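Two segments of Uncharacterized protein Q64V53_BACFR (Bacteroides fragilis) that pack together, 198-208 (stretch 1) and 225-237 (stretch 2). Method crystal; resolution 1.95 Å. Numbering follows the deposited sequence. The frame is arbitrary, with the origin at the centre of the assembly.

Stretch 1 (198-208) LEIISGGLPDS
Stretch 2, residues 225-237: VLYVGVEDYGFDG

A strand that includes Val-225 and Leu-226 runs beside the strand through Leu-198 to Ile-201, parallel to it, with 10° between their directions and 4.7 Å between their axes at closest approach. Beyond the strands both stretches continue into loops that stay in contact, and stretch 1 then enters a helix at Asp-207. Together the stretches bury 836 Å².

Stretch 2 opens extended, with phi/psi of -129/123 at Val-225 and -127/127 at Leu-226. Val-225 pairs with Glu-199 (CA to CA 4.5 Å). Its N donates to Leu-198 O at 2.9 Å and its O accepts from Ile-200 N at 2.8 Å, the alternating pattern of a parallel ladder. The side chains of this pair share a face of the sheet: Val-225, chi1 t, brings CG1 to 3.7 Å from Glu-199 OE2, while Glu-199 is extended with chi1 and chi2 both t. Valine's compact apolar side chain fits this buried strand position.

Leu-226 pairs with Ile-200 (CA to CA 5.0 Å), and these side chains occupy the other face. Both have chi1 m and chi2 t, which brings Leu-226 CD2 to 3.9 Å from Ile-200 CD1. Leu-205 CD2 approaches Leu-226 CB at 4.2 Å, extending this aliphatic cluster, for which branched, wholly apolar residues are well suited.

Tyr-227 (-87/124) adds a further bond, its N donating to Ile-200 O at 2.9 Å. Its CB points toward stretch 1, and with chi1 -80° and chi2 56° one ring face lies against Ile-201, whose CG2 sits 4.1 Å from the ring centroid and only 11° off the normal, a CH-pi contact. At the ring edge, CE1 is 3.7 Å from Glu-199 OE2. The flat aromatic ring can thus meet an aliphatic and a polar neighbor at once. Tyr-227 O is buried without a polar partner, 3.2 Å from Leu-205 CB.

Val-228 turns its side chain away (-74/-49), but its O accepts from Leu-205 N at 2.7 Å. Gly-229, at 72/-168, lies with its CA 3.8 Å from Gly-204 CA. The positive phi favors glycine, and a CB would collide with Gly-203 C and Gly-204 N. Gly-204 is also confined, by contacts alone: a CB would strike Val-230 O, Tyr-233 C and Phe-235 N. Val-230 N completes this junction by donating to Gly-203 O at 2.9 Å.

A short 3-10 segment, Glu-231 and Asp-232, passes without touching stretch 1. The chain returns at Tyr-233 (-124/26, chi1 m, chi2 -69°), whose CB is 3.5 Å from Gly-203 O. Gly-234 has phi/psi 135/-35, which calls for glycine; its CA makes a CA-H...O contact of 3.2 Å with Gly-204 O, where a side chain would clash. Phe-235 (-68/138, chi1 t, chi2 51°) presents its ring edge to Leu-205 O, 3.4 Å from CD1; the slightly positive C-H groups of an aromatic edge can face a carbonyl O.

Asp-236 (-88/3, chi1 m, chi2 -47°) points toward stretch 1 and accepts through OD2 from Asp-207 N at 3.1 Å, just beyond the N-cap Pro-206; its short carboxylate can accept from a backbone N-H at the start of a helix. Asp-207 OD1 lies 3.4 Å from Asp-236 OD2, an unfavorable proximity of like charges. A water takes a hydrogen bond from Asp-236 N at 3.0 Å and lies 2.6 Å from Asp-207 OD2 and 2.7 Å from Leu-205 O. Gly-237 then leaves the contact.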

ATOM      1  N   LEU A 198      -0.428   7.276  22.589  1.00 15.39           N
ATOM      2  CA  LEU A 198      -1.588   7.952  22.040  1.00 17.93           C
ATOM      3  C   LEU A 198      -1.262   8.514  20.685  1.00 16.51           C
ATOM      4  O   LEU A 198      -0.397   9.387  20.557  1.00 19.32           O
ATOM      5  CB  LEU A 198      -2.014   9.103  22.961  1.00 16.39           C
ATOM      6  CG  LEU A 198      -3.121  10.024  22.436  1.00 19.33           C
ATOM      7  CD1 LEU A 198      -4.380   9.203  22.146  1.00 15.74           C
ATOM      8  CD2 LEU A 198      -3.410  11.125  23.458  1.00 22.79           C
ATOM      9  N   GLU A 199      -1.945   8.013  19.661  1.00 18.09           N
ATOM     10  CA  GLU A 199      -1.734   8.496  18.304  1.00 18.26           C
ATOM     11  C   GLU A 199      -3.062   8.772  17.679  1.00 21.56           C
ATOM     12  O   GLU A 199      -3.957   7.929  17.706  1.00 10.81           O
ATOM     13  CB  GLU A 199      -0.986   7.464  17.448  1.00 29.78           C
ATOM     14  CG  GLU A 199      -1.045   7.751  15.931  1.00 12.35           C
ATOM     15  CD  GLU A 199      -0.087   6.873  15.125  1.00 19.81           C
ATOM     16  OE1 GLU A 199       0.094   5.689  15.488  1.00 33.47           O
ATOM     17  OE2 GLU A 199       0.473   7.362  14.125  1.00 39.27           O
ATOM     18  N   ILE A 200      -3.212   9.968  17.124  1.00 20.33           N
ATOM     19  CA  ILE A 200      -4.456  10.337  16.482  1.00 23.21           C
ATOM     20  C   ILE A 200      -4.168  10.717  15.045  1.00 22.46           C
ATOM     21  O   ILE A 200      -3.357  11.601  14.772  1.00 19.41           O
ATOM     22  CB  ILE A 200      -5.142  11.500  17.231  1.00 21.05           C
ATOM     23  CG1 ILE A 200      -5.410  11.093  18.695  1.00 18.25           C
ATOM     24  CG2 ILE A 200      -6.442  11.865  16.535  1.00 15.98           C
ATOM     25  CD1 ILE A 200      -6.040  12.188  19.543  1.00 25.32           C
ATOM     26  N   ILE A 201      -4.817  10.014  14.127  1.00 21.05           N
ATOM     27  CA  ILE A 201      -4.664  10.241  12.692  1.00 20.92           C
ATOM     28  C   ILE A 201      -5.854  11.056  12.256  1.00 19.38           C
ATOM     29  O   ILE A 201      -7.006  10.647  12.450  1.00 18.00           O
ATOM     30  CB  ILE A 201      -4.623   8.893  11.941  1.00 19.02           C
ATOM     31  CG1 ILE A 201      -3.450   8.061  12.469  1.00 21.75           C
ATOM     32  CG2 ILE A 201      -4.451   9.114  10.442  1.00 20.76           C
ATOM     33  CD1 ILE A 201      -3.524   6.588  12.094  1.00 28.18           C
ATOM     34  N   SER A 202      -5.628  12.138  11.569  1.00 17.73           N
ATOM     35  CA  SER A 202      -6.685  13.107  11.274  1.00 17.92           C
ATOM     36  C   SER A 202      -6.400  13.737   9.946  1.00 13.60           C
ATOM     37  O   SER A 202      -5.199  14.001   9.608  1.00 11.53           O
ATOM     38  CB  SER A 202      -6.645  14.198  12.313  1.00 11.13           C
ATOM     39  OG  SER A 202      -7.681  15.111  12.190  1.00 26.88           O
ATOM     40  N   GLY A 203      -7.486  14.138   9.246  1.00 24.28           N
ATOM     41  CA  GLY A 203      -7.337  15.013   8.031  1.00 19.58           C
ATOM     42  C   GLY A 203      -7.426  16.503   8.388  1.00 23.47           C
ATOM     43  O   GLY A 203      -7.134  17.368   7.605  1.00 23.23           O
ATOM     44  N   GLY A 204      -7.732  16.807   9.638  1.00 23.80           N
ATOM     45  CA  GLY A 204      -7.612  18.147  10.091  1.00 17.64           C
ATOM     46  C   GLY A 204      -7.943  18.111  11.574  1.00 21.69           C
ATOM     47  O   GLY A 204      -9.096  17.989  11.966  1.00 31.72           O
ATOM     48  N   LEU A 205      -6.972  18.383  12.394  1.00 20.34           N
ATOM     49  CA  LEU A 205      -7.200  18.053  13.816  1.00 21.83           C
ATOM     50  C   LEU A 205      -7.844  19.257  14.524  1.00 22.64           C
ATOM     51  O   LEU A 205      -7.243  20.337  14.593  1.00 23.82           O
ATOM     52  CB  LEU A 205      -5.925  17.569  14.516  1.00 20.93           C
ATOM     53  CG  LEU A 205      -6.056  17.121  16.009  1.00 19.06           C
ATOM     54  CD1 LEU A 205      -6.356  15.601  16.191  1.00 31.23           C
ATOM     55  CD2 LEU A 205      -4.607  17.443  16.643  1.00 15.48           C
ATOM     56  N   PRO A 206      -9.113  19.030  15.073  1.00 29.19           N
ATOM     57  CA  PRO A 206      -9.815  20.134  15.737  1.00 30.00           C
ATOM     58  C   PRO A 206      -9.143  20.552  17.030  1.00 34.46           C
ATOM     59  O   PRO A 206      -8.457  19.754  17.666  1.00 32.06           O
ATOM     60  CB  PRO A 206     -11.211  19.557  15.994  1.00 32.55           C
ATOM     61  CG  PRO A 206     -11.372  18.541  14.913  1.00 39.23           C
ATOM     62  CD  PRO A 206     -10.015  17.881  14.885  1.00 26.93           C
ATOM     63  N   ASP A 207      -9.332  21.807  17.425  1.00 27.48           N
ATOM     64  CA  ASP A 207      -8.752  22.308  18.666  1.00 36.30           C
ATOM     65  C   ASP A 207      -9.357  21.594  19.858  1.00 30.83           C
ATOM     66  O   ASP A 207      -8.731  21.486  20.911  1.00 34.02           O
ATOM     67  CB  ASP A 207      -8.989  23.821  18.797  1.00 44.08           C
ATOM     68  CG  ASP A 207      -7.959  24.647  18.034  1.00 65.23           C
ATOM     69  OD1 ASP A 207      -8.182  25.864  17.853  1.00 64.28           O
ATOM     70  OD2 ASP A 207      -6.922  24.083  17.626  1.00 79.01           O
ATOM     71  N   SER A 208     -10.579  21.093  19.697  1.00 32.32           N
ATOM     72  CA  SER A 208     -11.254  20.382  20.780  1.00 30.96           C
ATOM     73  C   SER A 208     -10.472  19.162  21.194  1.00 29.31           C
ATOM     74  O   SER A 208     -10.374  18.849  22.380  1.00 28.85           O
ATOM     75  CB  SER A 208     -12.666  19.974  20.358  1.00 39.87           C
ATOM     76  OG  SER A 208     -12.666  19.366  19.080  1.00 39.41           O
ATOM     77  N   VAL A 225       1.549  11.030  19.113  1.00 19.76           N
ATOM     78  CA  VAL A 225       1.630  11.382  17.707  1.00 16.43           C
ATOM     79  C   VAL A 225       0.298  11.936  17.290  1.00 18.82           C
ATOM     80  O   VAL A 225      -0.737  11.284  17.444  1.00 22.40           O
ATOM     81  CB  VAL A 225       1.972  10.161  16.835  1.00 17.76           C
ATOM     82  CG1 VAL A 225       1.839  10.520  15.353  1.00 10.66           C
ATOM     83  CG2 VAL A 225       3.402   9.717  17.116  1.00 16.28           C
ATOM     84  N   LEU A 226       0.320  13.160  16.771  1.00 22.82           N
ATOM     85  CA  LEU A 226      -0.892  13.831  16.330  1.00 22.84           C
ATOM     86  C   LEU A 226      -0.759  14.312  14.915  1.00 15.76           C
ATOM     87  O   LEU A 226       0.204  15.006  14.579  1.00 24.42           O
ATOM     88  CB  LEU A 226      -1.189  15.050  17.217  1.00 21.57           C
ATOM     89  CG  LEU A 226      -1.393  14.846  18.725  1.00 24.33           C
ATOM     90  CD1 LEU A 226      -1.517  16.206  19.404  1.00 25.01           C
ATOM     91  CD2 LEU A 226      -2.634  13.991  18.981  1.00 18.50           C
ATOM     92  N   TYR A 227      -1.712  13.936  14.070  1.00 14.81           N
ATOM     93  CA  TYR A 227      -1.722  14.395  12.678  1.00 18.25           C
ATOM     94  C   TYR A 227      -2.454  15.732  12.662  1.00 17.77           C
ATOM     95  O   TYR A 227      -3.597  15.826  13.122  1.00 23.64           O
ATOM     96  CB  TYR A 227      -2.466  13.388  11.774  1.00 13.70           C
ATOM     97  CG  TYR A 227      -1.642  12.186  11.370  1.00 33.57           C
ATOM     98  CD1 TYR A 227      -1.047  11.363  12.330  1.00 15.69           C
ATOM     99  CD2 TYR A 227      -1.447  11.878  10.023  1.00 23.94           C
ATOM    100  CE1 TYR A 227      -0.270  10.268  11.959  1.00 22.51           C
ATOM    101  CE2 TYR A 227      -0.679  10.787   9.637  1.00 15.06           C
ATOM    102  CZ  TYR A 227      -0.093   9.993  10.608  1.00 36.47           C
ATOM    103  OH  TYR A 227       0.697   8.942  10.228  1.00 26.67           O
ATOM    104  N   VAL A 228      -1.800  16.771  12.146  1.00 26.22           N
ATOM    105  CA  VAL A 228      -2.400  18.102  12.091  1.00 24.01           C
ATOM    106  C   VAL A 228      -3.459  18.216  11.022  1.00 28.60           C
ATOM    107  O   VAL A 228      -4.560  18.714  11.270  1.00 31.80           O
ATOM    108  CB  VAL A 228      -1.334  19.187  11.823  1.00 24.84           C
ATOM    109  CG1 VAL A 228      -1.992  20.570  11.804  1.00 18.49           C
ATOM    110  CG2 VAL A 228      -0.255  19.129  12.892  1.00 23.12           C
ATOM    111  N   GLY A 229      -3.133  17.764   9.818  1.00 22.78           N
ATOM    112  CA  GLY A 229      -4.092  17.842   8.732  1.00 23.85           C
ATOM    113  C   GLY A 229      -4.259  19.277   8.262  1.00 23.77           C
ATOM    114  O   GLY A 229      -3.483  20.149   8.647  1.00 20.90           O
ATOM    115  N   VAL A 230      -5.279  19.541   7.452  1.00 31.32           N
ATOM    116  CA  VAL A 230      -5.482  20.890   6.928  1.00 31.05           C
ATOM    117  C   VAL A 230      -6.768  21.568   7.347  1.00 33.85           C
ATOM    118  O   VAL A 230      -7.688  20.930   7.864  1.00 27.93           O
ATOM    119  CB  VAL A 230      -5.397  20.878   5.387  1.00 19.53           C
ATOM    120  CG1 VAL A 230      -3.965  20.605   4.952  1.00 32.90           C
ATOM    121  CG2 VAL A 230      -6.323  19.809   4.828  1.00 20.58           C
ATOM    122  N   GLU A 231      -6.835  22.878   7.117  1.00 29.99           N
ATOM    123  CA  GLU A 231      -8.010  23.664   7.476  1.00 38.11           C
ATOM    124  C   GLU A 231      -9.278  23.229   6.789  1.00 39.11           C
ATOM    125  O   GLU A 231     -10.359  23.321   7.364  1.00 33.01           O
ATOM    126  CB  GLU A 231      -7.766  25.149   7.189  1.00 28.58           C
ATOM    127  CG  GLU A 231      -6.768  25.800   8.143  1.00 51.36           C
ATOM    128  CD  GLU A 231      -6.691  27.310   7.978  1.00 52.57           C
ATOM    129  OE1 GLU A 231      -7.752  27.968   8.022  1.00 70.69           O
ATOM    130  OE2 GLU A 231      -5.571  27.841   7.815  1.00 36.28           O
ATOM    131  N   ASP A 232      -9.163  22.749   5.556  1.00 33.96           N
ATOM    132  CA  ASP A 232     -10.336  22.309   4.811  1.00 35.99           C
ATOM    133  C   ASP A 232     -11.057  21.139   5.432  1.00 39.23           C
ATOM    134  O   ASP A 232     -12.254  20.948   5.192  1.00 34.24           O
ATOM    135  CB  ASP A 232      -9.946  21.926   3.376  1.00 41.10           C
ATOM    136  CG  ASP A 232      -9.487  23.116   2.560  1.00 56.57           C
ATOM    137  OD1 ASP A 232     -10.290  24.057   2.384  1.00 59.31           O
ATOM    138  OD2 ASP A 232      -8.327  23.111   2.094  1.00 76.37           O
ATOM    139  N   TYR A 233     -10.354  20.350   6.241  1.00 31.57           N
ATOM    140  CA  TYR A 233     -10.970  19.174   6.834  1.00 29.86           C
ATOM    141  C   TYR A 233     -10.943  19.078   8.352  1.00 32.92           C
ATOM    142  O   TYR A 233     -10.986  17.978   8.912  1.00 34.41           O
ATOM    143  CB  TYR A 233     -10.342  17.910   6.226  1.00 29.80           C
ATOM    144  CG  TYR A 233     -10.466  17.835   4.724  1.00 27.65           C
ATOM    145  CD1 TYR A 233     -11.703  17.640   4.116  1.00 37.20           C
ATOM    146  CD2 TYR A 233      -9.345  17.972   3.909  1.00 22.88           C
ATOM    147  CE1 TYR A 233     -11.823  17.582   2.725  1.00 37.08           C
ATOM    148  CE2 TYR A 233      -9.454  17.915   2.520  1.00 41.51           C
ATOM    149  CZ  TYR A 233     -10.695  17.722   1.942  1.00 49.67           C
ATOM    150  OH  TYR A 233     -10.810  17.680   0.573  1.00 52.89           O
ATOM    151  N   GLY A 234     -10.881  20.215   9.037  1.00 25.10           N
ATOM    152  CA  GLY A 234     -10.893  20.157  10.486  1.00 23.96           C
ATOM    153  C   GLY A 234      -9.900  21.008  11.248  1.00 22.06           C
ATOM    154  O   GLY A 234     -10.232  21.497  12.328  1.00 28.23           O
ATOM    155  N   PHE A 235      -8.689  21.189  10.722  1.00 25.59           N
ATOM    156  CA  PHE A 235      -7.704  21.993  11.439  1.00 23.85           C
ATOM    157  C   PHE A 235      -8.152  23.424  11.455  1.00 28.30           C
ATOM    158  O   PHE A 235      -8.641  23.941  10.448  1.00 30.00           O
ATOM    159  CB  PHE A 235      -6.315  21.884  10.795  1.00 25.61           C
ATOM    160  CG  PHE A 235      -5.233  22.608  11.558  1.00 16.92           C
ATOM    161  CD1 PHE A 235      -5.062  22.393  12.924  1.00 23.26           C
ATOM    162  CD2 PHE A 235      -4.385  23.499  10.913  1.00 31.45           C
ATOM    163  CE1 PHE A 235      -4.063  23.056  13.626  1.00 29.13           C
ATOM    164  CE2 PHE A 235      -3.387  24.160  11.613  1.00 40.12           C
ATOM    165  CZ  PHE A 235      -3.231  23.938  12.968  1.00 26.85           C
ATOM    166  N   ASP A 236      -7.989  24.080  12.599  1.00 32.06           N
ATOM    167  CA  ASP A 236      -8.424  25.464  12.727  1.00 37.18           C
ATOM    168  C   ASP A 236      -7.403  26.506  12.332  1.00 35.04           C
ATOM    169  O   ASP A 236      -7.657  27.701  12.459  1.00 31.53           O
ATOM    170  CB  ASP A 236      -8.935  25.718  14.149  1.00 41.22           C
ATOM    171  CG  ASP A 236     -10.127  24.836  14.496  1.00 42.08           C
ATOM    172  OD1 ASP A 236     -11.052  24.746  13.660  1.00 56.67           O
ATOM    173  OD2 ASP A 236     -10.147  24.235  15.594  1.00 40.09           O
ATOM    174  N   GLY A 237      -6.244  26.064  11.851  1.00 32.36           N
ATOM    175  CA  GLY A 237      -5.225  27.003  11.398  1.00 30.55           C
ATOM    176  C   GLY A 237      -4.217  27.577  12.384  1.00 22.77           C
ATOM    177  O   GLY A 237      -3.194  28.107  11.966  1.00 29.16           O
TER
HETATM  178  O   HOH W   1      -7.340  22.936  15.310  1.00 31.29           O